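Local coordinates for tyrosine-protein kinase receptor torso (Bombyx mori, PDB 5AOQ), which is a probable receptor tyrosine kinase that binds prothoracicotropic hormone, activates MAPK signalling and takes part in initiating metamorphosis, at residues S33-Y37 with L38-S42; L26-D29 with V30-L34. All coordinates share one frame; numbering follows the deposited sequence.

Interaction 1 (S33-Y37 with L38-S42)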
ATOM      1  N   SER A  33      -3.999 -10.199 -16.195  1.00 40.55           N
ATOM      2  CA  SER A  33      -4.247  -8.975 -16.954  1.00 41.13           C
ATOM      3  C   SER A  33      -5.170  -9.193 -18.156  1.00 41.37           C
ATOM      4  O   SER A  33      -5.778  -8.244 -18.649  1.00 42.06           O
ATOM      5  CB  SER A  33      -2.922  -8.379 -17.426  1.00 40.85           C
ATOM      6  OG  SER A  33      -2.184  -9.336 -18.158  1.00 40.09           O
ATOM      7  N   LEU A  34      -5.272 -10.439 -18.617  1.00 40.29           N
ATOM      8  CA  LEU A  34      -6.178 -10.786 -19.709  1.00 40.52           C
ATOM      9  C   LEU A  34      -7.453 -11.438 -19.179  1.00 40.88           C
ATOM     10  O   LEU A  34      -8.518 -11.318 -19.787  1.00 41.47           O
ATOM     11  CB  LEU A  34      -5.497 -11.727 -20.704  1.00 39.77           C
ATOM     12  CG  LEU A  34      -4.369 -11.150 -21.561  1.00 39.50           C
ATOM     13  CD1 LEU A  34      -3.753 -12.248 -22.415  1.00 38.74           C
ATOM     14  CD2 LEU A  34      -4.867 -10.012 -22.438  1.00 40.25           C
ATOM     15  N   TYR A  35      -7.339 -12.132 -18.051  1.00 44.91           N
ATOM     16  CA  TYR A  35      -8.487 -12.801 -17.447  1.00 45.28           C
ATOM     17  C   TYR A  35      -9.503 -11.783 -16.953  1.00 46.26           C
ATOM     18  O   TYR A  35     -10.711 -11.968 -17.108  1.00 46.86           O
ATOM     19  CB  TYR A  35      -8.048 -13.701 -16.291  1.00 44.81           C
ATOM     20  CG  TYR A  35      -9.195 -14.240 -15.468  1.00 45.32           C
ATOM     21  CD1 TYR A  35     -10.167 -15.044 -16.046  1.00 45.53           C
ATOM     22  CD2 TYR A  35      -9.303 -13.954 -14.115  1.00 45.64           C
ATOM     23  CE1 TYR A  35     -11.219 -15.541 -15.301  1.00 46.07           C
ATOM     24  CE2 TYR A  35     -10.351 -14.450 -13.361  1.00 46.16           C
ATOM     25  CZ  TYR A  35     -11.306 -15.244 -13.959  1.00 46.39           C
ATOM     26  OH  TYR A  35     -12.351 -15.741 -13.216  1.00 46.98           O
ATOM     27  N   TYR A  36      -9.000 -10.704 -16.364  1.00 97.66           N
ATOM     28  CA  TYR A  36      -9.855  -9.661 -15.811  1.00100.73           C
ATOM     29  C   TYR A  36     -10.321  -8.691 -16.895  1.00103.66           C
ATOM     30  O   TYR A  36     -11.336  -8.015 -16.735  1.00107.01           O
ATOM     31  CB  TYR A  36      -9.111  -8.909 -14.701  1.00 98.60           C
ATOM     32  CG  TYR A  36      -8.877  -9.741 -13.456  1.00 96.91           C
ATOM     33  CD1 TYR A  36      -7.764 -10.565 -13.342  1.00 92.99           C
ATOM     34  CD2 TYR A  36      -9.767  -9.700 -12.394  1.00 99.95           C
ATOM     35  CE1 TYR A  36      -7.547 -11.324 -12.211  1.00 92.07           C
ATOM     36  CE2 TYR A  36      -9.556 -10.457 -11.260  1.00 99.60           C
ATOM     37  CZ  TYR A  36      -8.446 -11.266 -11.173  1.00 95.79           C
ATOM     38  OH  TYR A  36      -8.233 -12.021 -10.041  1.00 96.06           O
ATOM     39  N   TYR A  37      -9.578  -8.633 -17.996  1.00 69.68           N
ATOM     40  CA  TYR A  37      -9.909  -7.744 -19.107  1.00 71.47           C
ATOM     41  C   TYR A  37     -10.904  -8.386 -20.077  1.00 72.01           C
ATOM     42  O   TYR A  37     -11.970  -7.829 -20.341  1.00 76.18           O
ATOM     43  CB  TYR A  37      -8.637  -7.340 -19.857  1.00 68.34           C
ATOM     44  CG  TYR A  37      -8.890  -6.534 -21.111  1.00 69.80           C
ATOM     45  CD1 TYR A  37      -9.089  -5.161 -21.050  1.00 73.65           C
ATOM     46  CD2 TYR A  37      -8.921  -7.144 -22.356  1.00 67.76           C
ATOM     47  CE1 TYR A  37      -9.318  -4.421 -22.196  1.00 75.27           C
ATOM     48  CE2 TYR A  37      -9.149  -6.414 -23.507  1.00 69.43           C
ATOM     49  CZ  TYR A  37      -9.347  -5.053 -23.421  1.00 73.09           C
ATOM     50  OH  TYR A  37      -9.574  -4.322 -24.565  1.00 75.02           O
ATOM     51  N   LEU A  38     -10.555  -9.559 -20.600  1.00 75.50           N
ATOM     52  CA  LEU A  38     -11.402 -10.253 -21.570  1.00 78.39           C
ATOM     53  C   LEU A  38     -12.542 -11.021 -20.909  1.00 81.31           C
ATOM     54  O   LEU A  38     -13.443 -11.508 -21.593  1.00 83.99           O
ATOM     55  CB  LEU A  38     -10.563 -11.215 -22.416  1.00 75.77           C
ATOM     56  CG  LEU A  38      -9.773 -10.584 -23.563  1.00 73.20           C
ATOM     57  CD1 LEU A  38      -8.741 -11.559 -24.105  1.00 69.65           C
ATOM     58  CD2 LEU A  38     -10.711 -10.127 -24.673  1.00 75.83           C
ATOM     59  N   ASN A  39     -12.504 -11.118 -19.584  1.00 72.67           N
ATOM     60  CA  ASN A  39     -13.563 -11.775 -18.826  1.00 74.84           C
ATOM     61  C   ASN A  39     -13.807 -13.205 -19.305  1.00 76.79           C
ATOM     62  O   ASN A  39     -14.827 -13.500 -19.929  1.00 79.57           O
ATOM     63  CB  ASN A  39     -14.859 -10.963 -18.918  1.00 77.13           C
ATOM     64  CG  ASN A  39     -15.948 -11.493 -18.006  1.00 79.79           C
ATOM     65  OD1 ASN A  39     -15.670 -12.146 -17.000  1.00 78.20           O
ATOM     66  ND2 ASN A  39     -17.198 -11.212 -18.354  1.00 84.42           N
ATOM     67  N   TRP A  40     -12.861 -14.089 -19.009  1.00 59.22           N
ATOM     68  CA  TRP A  40     -12.994 -15.498 -19.353  1.00 57.28           C
ATOM     69  C   TRP A  40     -13.892 -16.203 -18.347  1.00 59.06           C
ATOM     70  O   TRP A  40     -14.162 -15.677 -17.268  1.00 61.15           O
ATOM     71  CB  TRP A  40     -11.623 -16.176 -19.394  1.00 52.79           C
ATOM     72  CG  TRP A  40     -10.726 -15.694 -20.494  1.00 50.91           C
ATOM     73  CD1 TRP A  40     -11.105 -15.228 -21.719  1.00 52.26           C
ATOM     74  CD2 TRP A  40      -9.295 -15.625 -20.465  1.00 47.67           C
ATOM     75  NE1 TRP A  40     -10.000 -14.878 -22.457  1.00 49.92           N
ATOM     76  CE2 TRP A  40      -8.876 -15.112 -21.708  1.00 47.07           C
ATOM     77  CE3 TRP A  40      -8.329 -15.949 -19.509  1.00 45.55           C
ATOM     78  CZ2 TRP A  40      -7.532 -14.914 -22.019  1.00 44.34           C
ATOM     79  CZ3 TRP A  40      -6.997 -15.753 -19.820  1.00 42.99           C
ATOM     80  CH2 TRP A  40      -6.611 -15.240 -21.063  1.00 42.35           C
ATOM     81  N   THR A  41     -14.357 -17.395 -18.709  1.00 74.11           N
ATOM     82  CA  THR A  41     -15.173 -18.198 -17.808  1.00 75.23           C
ATOM     83  C   THR A  41     -14.347 -18.581 -16.589  1.00 70.35           C
ATOM     84  O   THR A  41     -14.854 -18.627 -15.467  1.00 69.71           O
ATOM     85  CB  THR A  41     -15.699 -19.470 -18.495  1.00 79.97           C
ATOM     86  OG1 THR A  41     -14.595 -20.261 -18.952  1.00 78.93           O
ATOM     87  CG2 THR A  41     -16.587 -19.111 -19.675  1.00 83.20           C
ATOM     88  N   SER A  42     -13.067 -18.854 -16.824  1.00 65.86           N
ATOM     89  CA  SER A  42     -12.132 -19.174 -15.754  1.00 60.12           C
ATOM     90  C   SER A  42     -10.754 -18.617 -16.088  1.00 55.53           C
ATOM     91  O   SER A  42     -10.574 -17.969 -17.116  1.00 56.90           O
ATOM     92  CB  SER A  42     -12.055 -20.687 -15.538  1.00 60.33           C
ATOM     93  OG  SER A  42     -13.330 -21.222 -15.226  1.00 65.01           O
TER
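The indole of W40 folds back against the last turn of helix 27-38, with the L34 carbonyl oxygen and Y35 CA lying over one of its faces. L34 O sits 4.2 Å above the ring plane and over its centre, whereas Y35 CA lies toward the rim. At the far end of the six-membered ring, W40 CH2 meets L34 CB at 3.7 Å. The Y35 phenol is met at its edge, in plane, by the methylene of W40, with CB 3.8 Å from Y35 CD1; the carbonyls of W40 and S42 approach the same ring obliquely. Y35 carries CG anti to its own N (chi1 170°), which lays the phenol beside W40 CB and the S42 carbonyl. N39 is the first residue to leave helical angles, with a positive phi (55°), and the chain turns back from there. Just before it, L38 N gives its hydrogen to L34 O over 2.8 Å at 158°, while N39 N reaches Y35 O only weakly, at 3.2 Å. Elsewhere on the turn, L38 CG rests against Y37 CD2 at 3.7 Å. W82 touches L34 and stands edge-to-face to Y37, and F93 of the second subunit packs on Y35 and S42. Replacing the W40 indole with the methyl of an alanine would probably open a gap beside L34 CB and the Y35 backbone and weaken the loop's hold on the helix. Apart from the two backbone bonds, this helix C-terminus and following loop of the first extracellular FN3 domain are held mainly by apolar and aromatic packing, so shape fit should matter more than charge.

Interaction 2 (L26-D29 with V30-L34)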
ATOM      1  N   LEU A  26       6.030 -15.056 -15.429  1.00 18.17           N
ATOM      2  CA  LEU A  26       5.181 -13.907 -15.736  1.00 18.71           C
ATOM      3  C   LEU A  26       3.791 -14.348 -16.196  1.00 18.78           C
ATOM      4  O   LEU A  26       2.915 -13.517 -16.458  1.00 19.28           O
ATOM      5  CB  LEU A  26       5.836 -13.035 -16.809  1.00 18.79           C
ATOM      6  CG  LEU A  26       7.265 -12.575 -16.513  1.00 18.77           C
ATOM      7  CD1 LEU A  26       7.775 -11.673 -17.628  1.00 18.96           C
ATOM      8  CD2 LEU A  26       7.350 -11.869 -15.164  1.00 19.23           C
ATOM      9  N   GLU A  27       3.591 -15.660 -16.280  1.00 32.25           N
ATOM     10  CA  GLU A  27       2.343 -16.212 -16.793  1.00 32.31           C
ATOM     11  C   GLU A  27       1.154 -15.813 -15.927  1.00 32.90           C
ATOM     12  O   GLU A  27       0.069 -15.561 -16.448  1.00 33.26           O
ATOM     13  CB  GLU A  27       2.434 -17.736 -16.893  1.00 31.76           C
ATOM     14  CG  GLU A  27       3.420 -18.223 -17.946  1.00 31.19           C
ATOM     15  CD  GLU A  27       3.490 -19.737 -18.033  1.00 30.69           C
ATOM     16  OE1 GLU A  27       2.668 -20.410 -17.377  1.00 30.81           O
ATOM     17  OE2 GLU A  27       4.365 -20.251 -18.762  1.00 30.21           O
ATOM     18  N   GLN A  28       1.356 -15.745 -14.615  1.00 38.77           N
ATOM     19  CA  GLN A  28       0.294 -15.313 -13.713  1.00 39.38           C
ATOM     20  C   GLN A  28      -0.128 -13.890 -14.065  1.00 39.95           C
ATOM     21  O   GLN A  28      -1.310 -13.611 -14.250  1.00 40.42           O
ATOM     22  CB  GLN A  28       0.745 -15.382 -12.251  1.00 39.48           C
ATOM     23  CG  GLN A  28      -0.324 -14.937 -11.254  1.00 40.15           C
ATOM     24  CD  GLN A  28       0.179 -14.900  -9.823  1.00 40.31           C
ATOM     25  OE1 GLN A  28       1.148 -15.574  -9.474  1.00 39.90           O
ATOM     26  NE2 GLN A  28      -0.484 -14.113  -8.984  1.00 40.95           N
ATOM     27  N   ASP A  29       0.854 -13.001 -14.161  1.00 31.31           N
ATOM     28  CA  ASP A  29       0.609 -11.606 -14.506  1.00 31.88           C
ATOM     29  C   ASP A  29      -0.132 -11.491 -15.834  1.00 32.00           C
ATOM     30  O   ASP A  29      -1.194 -10.862 -15.918  1.00 32.60           O
ATOM     31  CB  ASP A  29       1.931 -10.839 -14.579  1.00 31.80           C
ATOM     32  CG  ASP A  29       2.674 -10.827 -13.255  1.00 31.80           C
ATOM     33  OD1 ASP A  29       2.043 -10.547 -12.215  1.00 32.23           O
ATOM     34  OD2 ASP A  29       3.893 -11.100 -13.258  1.00 31.40           O
ATOM     35  N   VAL A  30       0.429 -12.112 -16.867  1.00 20.50           N
ATOM     36  CA  VAL A  30      -0.151 -12.043 -18.206  1.00 20.60           C
ATOM     37  C   VAL A  30      -1.556 -12.639 -18.226  1.00 20.84           C
ATOM     38  O   VAL A  30      -2.449 -12.111 -18.885  1.00 21.35           O
ATOM     39  CB  VAL A  30       0.730 -12.774 -19.246  1.00 19.94           C
ATOM     40  CG1 VAL A  30       0.054 -12.790 -20.619  1.00 20.07           C
ATOM     41  CG2 VAL A  30       2.096 -12.114 -19.341  1.00 19.81           C
ATOM     42  N   CYS A  31      -1.748 -13.736 -17.503  1.00 20.54           N
ATOM     43  CA  CYS A  31      -3.035 -14.419 -17.508  1.00 20.78           C
ATOM     44  C   CYS A  31      -4.089 -13.629 -16.741  1.00 21.58           C
ATOM     45  O   CYS A  31      -5.245 -13.575 -17.154  1.00 22.07           O
ATOM     46  CB  CYS A  31      -2.903 -15.822 -16.918  1.00 20.29           C
ATOM     47  SG  CYS A  31      -2.080 -17.005 -18.005  1.00 19.44           S
ATOM     48  N   TYR A  32      -3.693 -13.014 -15.630  1.00 42.37           N
ATOM     49  CA  TYR A  32      -4.605 -12.150 -14.884  1.00 43.17           C
ATOM     50  C   TYR A  32      -4.999 -10.936 -15.718  1.00 43.73           C
ATOM     51  O   TYR A  32      -6.183 -10.696 -15.957  1.00 44.34           O
ATOM     52  CB  TYR A  32      -3.973 -11.689 -13.566  1.00 43.24           C
ATOM     53  CG  TYR A  32      -4.033 -12.706 -12.444  1.00 43.06           C
ATOM     54  CD1 TYR A  32      -3.749 -14.046 -12.669  1.00 42.44           C
ATOM     55  CD2 TYR A  32      -4.367 -12.318 -11.153  1.00 43.54           C
ATOM     56  CE1 TYR A  32      -3.801 -14.971 -11.642  1.00 42.34           C
ATOM     57  CE2 TYR A  32      -4.422 -13.235 -10.121  1.00 43.44           C
ATOM     58  CZ  TYR A  32      -4.137 -14.559 -10.370  1.00 42.85           C
ATOM     59  OH  TYR A  32      -4.190 -15.476  -9.346  1.00 42.82           O
ATOM     60  N   SER A  33      -3.999 -10.199 -16.195  1.00 40.55           N
ATOM     61  CA  SER A  33      -4.247  -8.975 -16.954  1.00 41.13           C
ATOM     62  C   SER A  33      -5.170  -9.193 -18.156  1.00 41.37           C
ATOM     63  O   SER A  33      -5.778  -8.244 -18.649  1.00 42.06           O
ATOM     64  CB  SER A  33      -2.922  -8.379 -17.426  1.00 40.85           C
ATOM     65  OG  SER A  33      -2.184  -9.336 -18.158  1.00 40.09           O
ATOM     66  N   LEU A  34      -5.272 -10.439 -18.617  1.00 40.29           N
ATOM     67  CA  LEU A  34      -6.178 -10.786 -19.709  1.00 40.52           C
ATOM     68  C   LEU A  34      -7.453 -11.438 -19.179  1.00 40.88           C
ATOM     69  O   LEU A  34      -8.518 -11.318 -19.787  1.00 41.47           O
ATOM     70  CB  LEU A  34      -5.497 -11.727 -20.704  1.00 39.77           C
ATOM     71  CG  LEU A  34      -4.369 -11.150 -21.561  1.00 39.50           C
ATOM     72  CD1 LEU A  34      -3.753 -12.248 -22.415  1.00 38.74           C
ATOM     73  CD2 LEU A  34      -4.867 -10.012 -22.438  1.00 40.25           C
TER
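Q28 and Y32, one turn apart, pack along one flank of the helix, with Q28 CG 3.5 Å from Y32 CE1. The glutamine starts with CG anti to its N (chi1 180°) and runs on extended, so that it crosses the Y32 ring at a slant with CG near CE1. The tight part is the run of backbone bonds. V30 N bonds to L26 O over 2.9 Å in an almost straight line (176°), and C31 N follows to E27 O at 2.8 Å. Y32 N to Q28 O and S33 N to D29 O continue the series. S33 OG turns back to the backbone, 2.9 Å from both D29 O and V30 O, where its one proton could serve either carbonyl. Its first torsion, 55°, sets the hydroxyl between its own N and carbonyl carbon, within reach of the preceding turn. C31 is joined in a disulfide to C46, tying this turn to the following loop. The looser side belongs to E27, whose CB points away and whose partly exposed side chain comes no closer than 4.7 Å to residues 30-34. L26 and D29 lean on F98 and S33 on L100, both in strand 98-101, while Y25 of the second subunit packs on Q28 and C31. The run of i to i+4 bonds is that of an ordinary alpha-helix, here laid against a strand of the first, very unusual FN3 domain and anchored by a disulfide.

How the interactions relate
Both contacts belong to helix 27-38: interaction 2 forms its opening turns, and interaction 1 its last turn and the chain reversal that follows. Their centres are 9 Å apart, and S33 and L34 belong to both. They also touch directly, W40 CZ3 coming within 3.9 Å of C31 O, so the returning loop packs on the turn that bears the disulfide cysteine. Each meets the second subunit and the hormone chain: D29 and Y32 pack on E80 and R84 of the hormone in interaction 2, and Y36 stands edge-to-face to Y83 of the hormone in interaction 1. D190 and K204, implicated in hormone binding, lie away from both.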